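PDB 1ICM: intestinal fatty acid binding protein from Rattus norvegicus, which binds long-chain fatty acids such as myristate and oleate inside a beta-barrel cavity, probably to carry them through the cytosol of intestinal cells. Local coordinates for residues H33-F47 with K50-L64. Numbering follows the deposited sequence.
Sequences HDNLKLTITQEGNKF and KESSNFRNIDVVFEL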
# COMPACT_ATOMS: atom_id res chain seq x y z
N HIS A 33 12.14 7.50 -0.67
CA HIS A 33 12.05 8.81 -0.11
C HIS A 33 10.92 9.51 -0.86
O HIS A 33 11.06 10.64 -1.38
CB HIS A 33 13.34 9.57 -0.42
CG HIS A 33 14.48 9.19 0.42
ND1 HIS A 33 15.42 8.26 -0.02
CD2 HIS A 33 14.83 9.65 1.65
CE1 HIS A 33 16.32 8.18 0.94
NE2 HIS A 33 16.00 8.99 1.95
N ASP A 34 9.76 8.85 -0.95
CA ASP A 34 8.63 9.42 -1.66
C ASP A 34 7.68 10.37 -0.91
O ASP A 34 6.77 10.89 -1.56
CB ASP A 34 7.84 8.26 -2.30
CG ASP A 34 7.15 7.34 -1.32
OD1 ASP A 34 7.45 7.53 -0.06
OD2 ASP A 34 6.37 6.48 -1.68
N ASN A 35 7.97 10.57 0.38
CA ASN A 35 7.15 11.46 1.24
C ASN A 35 5.68 11.06 1.18
O ASN A 35 4.82 11.92 1.18
CB ASN A 35 7.24 12.98 0.91
CG ASN A 35 8.64 13.48 1.21
OD1 ASN A 35 9.07 13.47 2.37
ND2 ASN A 35 9.35 13.88 0.15
N LEU A 36 5.40 9.76 1.12
CA LEU A 36 3.99 9.35 1.00
C LEU A 36 3.18 9.69 2.27
O LEU A 36 3.63 9.49 3.40
CB LEU A 36 4.02 7.81 0.82
CG LEU A 36 2.66 7.15 0.72
CD1 LEU A 36 1.83 7.64 -0.47
CD2 LEU A 36 2.89 5.61 0.74
N LYS A 37 2.00 10.17 2.00
CA LYS A 37 1.02 10.57 3.00
C LYS A 37 -0.32 9.99 2.56
O LYS A 37 -0.73 10.03 1.37
CB LYS A 37 0.96 12.08 2.92
CG LYS A 37 -0.13 12.72 3.75
CD LYS A 37 0.21 14.18 3.95
CE LYS A 37 -0.97 15.10 3.71
NZ LYS A 37 -0.75 16.49 4.16
N LEU A 38 -1.03 9.41 3.54
CA LEU A 38 -2.33 8.84 3.21
C LEU A 38 -3.39 9.46 4.11
O LEU A 38 -3.19 9.62 5.34
CB LEU A 38 -2.31 7.33 3.62
CG LEU A 38 -1.28 6.45 2.89
CD1 LEU A 38 -1.32 5.05 3.48
CD2 LEU A 38 -1.68 6.38 1.42
N THR A 39 -4.53 9.79 3.50
CA THR A 39 -5.63 10.35 4.28
C THR A 39 -6.73 9.32 4.10
O THR A 39 -7.21 9.12 2.98
CB THR A 39 -6.04 11.77 3.81
OG1 THR A 39 -4.97 12.68 4.04
CG2 THR A 39 -7.28 12.23 4.56
N ILE A 40 -7.12 8.67 5.21
CA ILE A 40 -8.12 7.60 5.19
C ILE A 40 -9.44 7.97 5.81
O ILE A 40 -9.48 8.45 6.94
CB ILE A 40 -7.58 6.32 5.86
CG1 ILE A 40 -6.33 5.90 5.09
CG2 ILE A 40 -8.63 5.22 5.78
CD1 ILE A 40 -5.42 4.92 5.81
N THR A 41 -10.49 7.73 5.05
CA THR A 41 -11.81 8.03 5.58
C THR A 41 -12.73 6.90 5.20
O THR A 41 -12.57 6.33 4.12
CB THR A 41 -12.39 9.34 5.05
OG1 THR A 41 -12.48 9.28 3.66
CG2 THR A 41 -11.46 10.47 5.44
N GLN A 42 -13.68 6.59 6.08
CA GLN A 42 -14.64 5.51 5.89
C GLN A 42 -16.06 6.00 5.79
O GLN A 42 -16.39 6.98 6.43
CB GLN A 42 -14.53 4.53 7.09
CG GLN A 42 -15.38 3.25 7.00
CD GLN A 42 -15.03 2.18 8.04
OE1 GLN A 42 -14.01 2.23 8.77
NE2 GLN A 42 -15.88 1.16 8.05
N GLU A 43 -16.89 5.29 5.02
CA GLU A 43 -18.31 5.62 4.90
C GLU A 43 -18.95 4.26 4.68
O GLU A 43 -19.00 3.71 3.59
CB GLU A 43 -18.73 6.63 3.84
CG GLU A 43 -20.23 6.87 3.94
CD GLU A 43 -20.64 7.92 2.93
OE1 GLU A 43 -19.86 8.42 2.14
OE2 GLU A 43 -21.93 8.22 3.00
N GLY A 44 -19.34 3.70 5.81
CA GLY A 44 -19.90 2.37 5.83
C GLY A 44 -18.79 1.35 5.57
O GLY A 44 -17.78 1.21 6.26
N ASN A 45 -19.08 0.61 4.51
CA ASN A 45 -18.27 -0.46 3.97
C ASN A 45 -17.28 0.06 2.90
O ASN A 45 -16.48 -0.70 2.35
CB ASN A 45 -19.27 -1.47 3.30
CG ASN A 45 -18.95 -2.94 3.55
OD1 ASN A 45 -19.27 -3.82 2.71
ND2 ASN A 45 -18.33 -3.19 4.71
N LYS A 46 -17.35 1.36 2.57
CA LYS A 46 -16.45 1.91 1.55
C LYS A 46 -15.37 2.79 2.13
O LYS A 46 -15.60 3.62 3.01
CB LYS A 46 -17.21 2.82 0.61
CG LYS A 46 -18.10 2.05 -0.34
CD LYS A 46 -19.06 2.91 -1.15
CE LYS A 46 -18.42 3.55 -2.35
NZ LYS A 46 -19.41 3.86 -3.38
N PHE A 47 -14.19 2.66 1.63
CA PHE A 47 -13.09 3.45 2.10
C PHE A 47 -12.56 4.37 0.99
O PHE A 47 -12.60 3.99 -0.19
CB PHE A 47 -11.90 2.58 2.49
CG PHE A 47 -12.01 1.89 3.83
CD1 PHE A 47 -12.94 0.85 4.00
CD2 PHE A 47 -11.23 2.26 4.92
CE1 PHE A 47 -13.04 0.22 5.24
CE2 PHE A 47 -11.34 1.65 6.17
CZ PHE A 47 -12.27 0.63 6.33
N LYS A 50 -6.70 8.84 0.13
CA LYS A 50 -6.12 9.87 -0.69
C LYS A 50 -4.65 9.65 -0.53
O LYS A 50 -4.10 9.76 0.57
CB LYS A 50 -6.48 11.24 -0.16
CG LYS A 50 -7.81 11.65 -0.75
CD LYS A 50 -8.46 12.74 0.05
CE LYS A 50 -9.75 13.11 -0.63
NZ LYS A 50 -9.51 13.38 -2.06
N GLU A 51 -4.03 9.31 -1.66
CA GLU A 51 -2.63 9.04 -1.65
C GLU A 51 -1.91 10.25 -2.22
O GLU A 51 -2.29 10.73 -3.31
CB GLU A 51 -2.46 7.77 -2.54
CG GLU A 51 -0.99 7.37 -2.79
CD GLU A 51 -0.91 6.19 -3.72
OE1 GLU A 51 -1.69 5.25 -3.69
OE2 GLU A 51 0.09 6.29 -4.57
N SER A 52 -0.91 10.71 -1.48
CA SER A 52 -0.16 11.88 -1.95
C SER A 52 1.32 11.60 -1.78
O SER A 52 1.78 11.20 -0.70
CB SER A 52 -0.62 13.09 -1.14
OG SER A 52 0.13 14.23 -1.46
N SER A 53 2.07 11.78 -2.88
CA SER A 53 3.51 11.52 -2.76
C SER A 53 4.27 12.39 -3.75
O SER A 53 3.63 13.12 -4.52
CB SER A 53 3.86 10.06 -3.06
OG SER A 53 3.63 9.80 -4.44
N ASN A 54 5.61 12.23 -3.76
CA ASN A 54 6.40 13.00 -4.72
C ASN A 54 6.04 12.64 -6.14
O ASN A 54 6.21 13.45 -7.05
CB ASN A 54 7.92 12.89 -4.56
CG ASN A 54 8.50 13.46 -3.29
OD1 ASN A 54 7.93 14.39 -2.72
ND2 ASN A 54 9.61 12.88 -2.83
N PHE A 55 5.50 11.42 -6.35
CA PHE A 55 5.11 10.94 -7.67
C PHE A 55 3.76 11.37 -8.18
O PHE A 55 3.56 11.66 -9.36
CB PHE A 55 5.10 9.39 -7.72
CG PHE A 55 6.42 8.75 -7.38
CD1 PHE A 55 7.44 8.72 -8.33
CD2 PHE A 55 6.68 8.15 -6.15
CE1 PHE A 55 8.68 8.14 -8.06
CE2 PHE A 55 7.91 7.57 -5.86
CZ PHE A 55 8.92 7.56 -6.82
N ARG A 56 2.77 11.44 -7.30
CA ARG A 56 1.44 11.80 -7.77
C ARG A 56 0.50 12.03 -6.58
O ARG A 56 0.86 11.88 -5.42
CB ARG A 56 0.84 10.64 -8.58
CG ARG A 56 0.96 9.30 -7.85
CD ARG A 56 0.27 8.12 -8.51
NE ARG A 56 0.23 6.92 -7.65
CZ ARG A 56 -0.24 5.72 -8.04
NH1 ARG A 56 -0.68 5.53 -9.28
NH2 ARG A 56 -0.25 4.69 -7.19
N ASN A 57 -0.72 12.33 -6.94
CA ASN A 57 -1.75 12.59 -5.96
C ASN A 57 -3.03 12.03 -6.53
O ASN A 57 -3.58 12.58 -7.48
CB ASN A 57 -1.95 14.11 -5.73
CG ASN A 57 -0.76 14.66 -4.98
OD1 ASN A 57 0.18 15.21 -5.58
ND2 ASN A 57 -0.79 14.55 -3.67
N ILE A 58 -3.53 10.95 -5.94
CA ILE A 58 -4.75 10.36 -6.46
C ILE A 58 -5.60 9.79 -5.34
O ILE A 58 -5.11 9.53 -4.24
CB ILE A 58 -4.37 9.15 -7.31
CG1 ILE A 58 -3.58 8.14 -6.48
CG2 ILE A 58 -3.45 9.62 -8.43
CD1 ILE A 58 -3.49 6.74 -7.11
N ASP A 59 -6.87 9.62 -5.71
CA ASP A 59 -7.82 9.03 -4.79
C ASP A 59 -7.99 7.54 -5.13
O ASP A 59 -8.00 7.13 -6.31
CB ASP A 59 -9.19 9.68 -4.96
CG ASP A 59 -9.30 11.06 -4.36
OD1 ASP A 59 -8.16 11.58 -3.99
OD2 ASP A 59 -10.38 11.62 -4.24
N VAL A 60 -8.09 6.73 -4.09
CA VAL A 60 -8.31 5.29 -4.26
C VAL A 60 -9.60 5.02 -3.49
O VAL A 60 -9.68 5.28 -2.28
CB VAL A 60 -7.20 4.45 -3.69
CG1 VAL A 60 -7.37 3.00 -4.14
CG2 VAL A 60 -5.82 4.94 -4.11
N VAL A 61 -10.62 4.53 -4.15
CA VAL A 61 -11.87 4.19 -3.49
C VAL A 61 -12.16 2.69 -3.59
O VAL A 61 -12.09 2.10 -4.67
CB VAL A 61 -12.99 4.95 -4.20
CG1 VAL A 61 -14.36 4.58 -3.63
CG2 VAL A 61 -12.70 6.45 -4.09
N PHE A 62 -12.48 2.04 -2.50
CA PHE A 62 -12.84 0.64 -2.53
C PHE A 62 -13.93 0.23 -1.53
O PHE A 62 -14.11 0.86 -0.50
CB PHE A 62 -11.61 -0.25 -2.33
CG PHE A 62 -10.85 -0.07 -1.07
CD1 PHE A 62 -11.22 -0.80 0.05
CD2 PHE A 62 -9.75 0.79 -0.99
CE1 PHE A 62 -10.48 -0.69 1.23
CE2 PHE A 62 -9.00 0.91 0.17
CZ PHE A 62 -9.38 0.17 1.29
N GLU A 63 -14.69 -0.82 -1.86
CA GLU A 63 -15.71 -1.35 -0.99
C GLU A 63 -15.14 -2.67 -0.47
O GLU A 63 -14.59 -3.46 -1.27
CB GLU A 63 -17.01 -1.61 -1.78
CG GLU A 63 -18.06 -2.18 -0.81
CD GLU A 63 -19.43 -2.35 -1.41
OE1 GLU A 63 -19.64 -1.73 -2.55
OE2 GLU A 63 -20.27 -3.02 -0.85
N LEU A 64 -15.19 -2.95 0.83
CA LEU A 64 -14.63 -4.20 1.34
C LEU A 64 -15.18 -5.43 0.61
O LEU A 64 -16.38 -5.50 0.33
CB LEU A 64 -14.94 -4.32 2.85
CG LEU A 64 -14.21 -3.32 3.74
CD1 LEU A 64 -14.58 -3.64 5.19
CD2 LEU A 64 -12.70 -3.50 3.59
O HOH W 1 -3.19 12.54 1.56
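F47 and F62 show how a hydrogen-bonded antiparallel pair can bring two aromatic side chains together without a full stack. The rings run nearly parallel, 8° apart, but are too far displaced for a real stack; instead F47 CB sits over one face of the F62 ring, 3.9 Å from its centroid, as a CH-pi contact. F62 reaches this position because its CG lies between the backbone N and the carbonyl carbon (chi1 59°), which swings CZ to 3.7 Å from F47 CB. Beyond it, L64 CG packs 4.0 Å from F47 CE1, while Q42 CG lies over one face of the F47 ring.

Two consecutive beta hairpins meet here, strand 46-52 being shared between 37-43 and 57-63, in the antiparallel barrel of the fatty-acid-binding proteins of the calycin clan. F62 and V60 touch the bound myristate, and F62 also stacks on W82, so strand 57-63 lines the ligand cavity.

Farther along, L36 extends CD1 to 3.7 Å from E51 CG, with CG of the leucine opposite its own N. E51 is itself extended, and its OE2 receives both NE and NH2 of R56 in a salt bridge, side-on and from the same face of the carboxylate, whereas OE1 is hydrogen-bonded to Y70 OH. Replacing E51 with an alanine would probably leave the R56 guanidinium and the Y70 hydroxyl each without this partner, and L36 CD1 without the methylene it packs on.

Near the first hairpin's open end, N35 ND2 donates to N54 OD1 at 3.2 Å, the two amide planes standing 70° apart. D34 CB meets F55 CE2 at 3.6 Å, and the aspartate's OD1 both closes an Asx turn onto L36 N and pairs with R126.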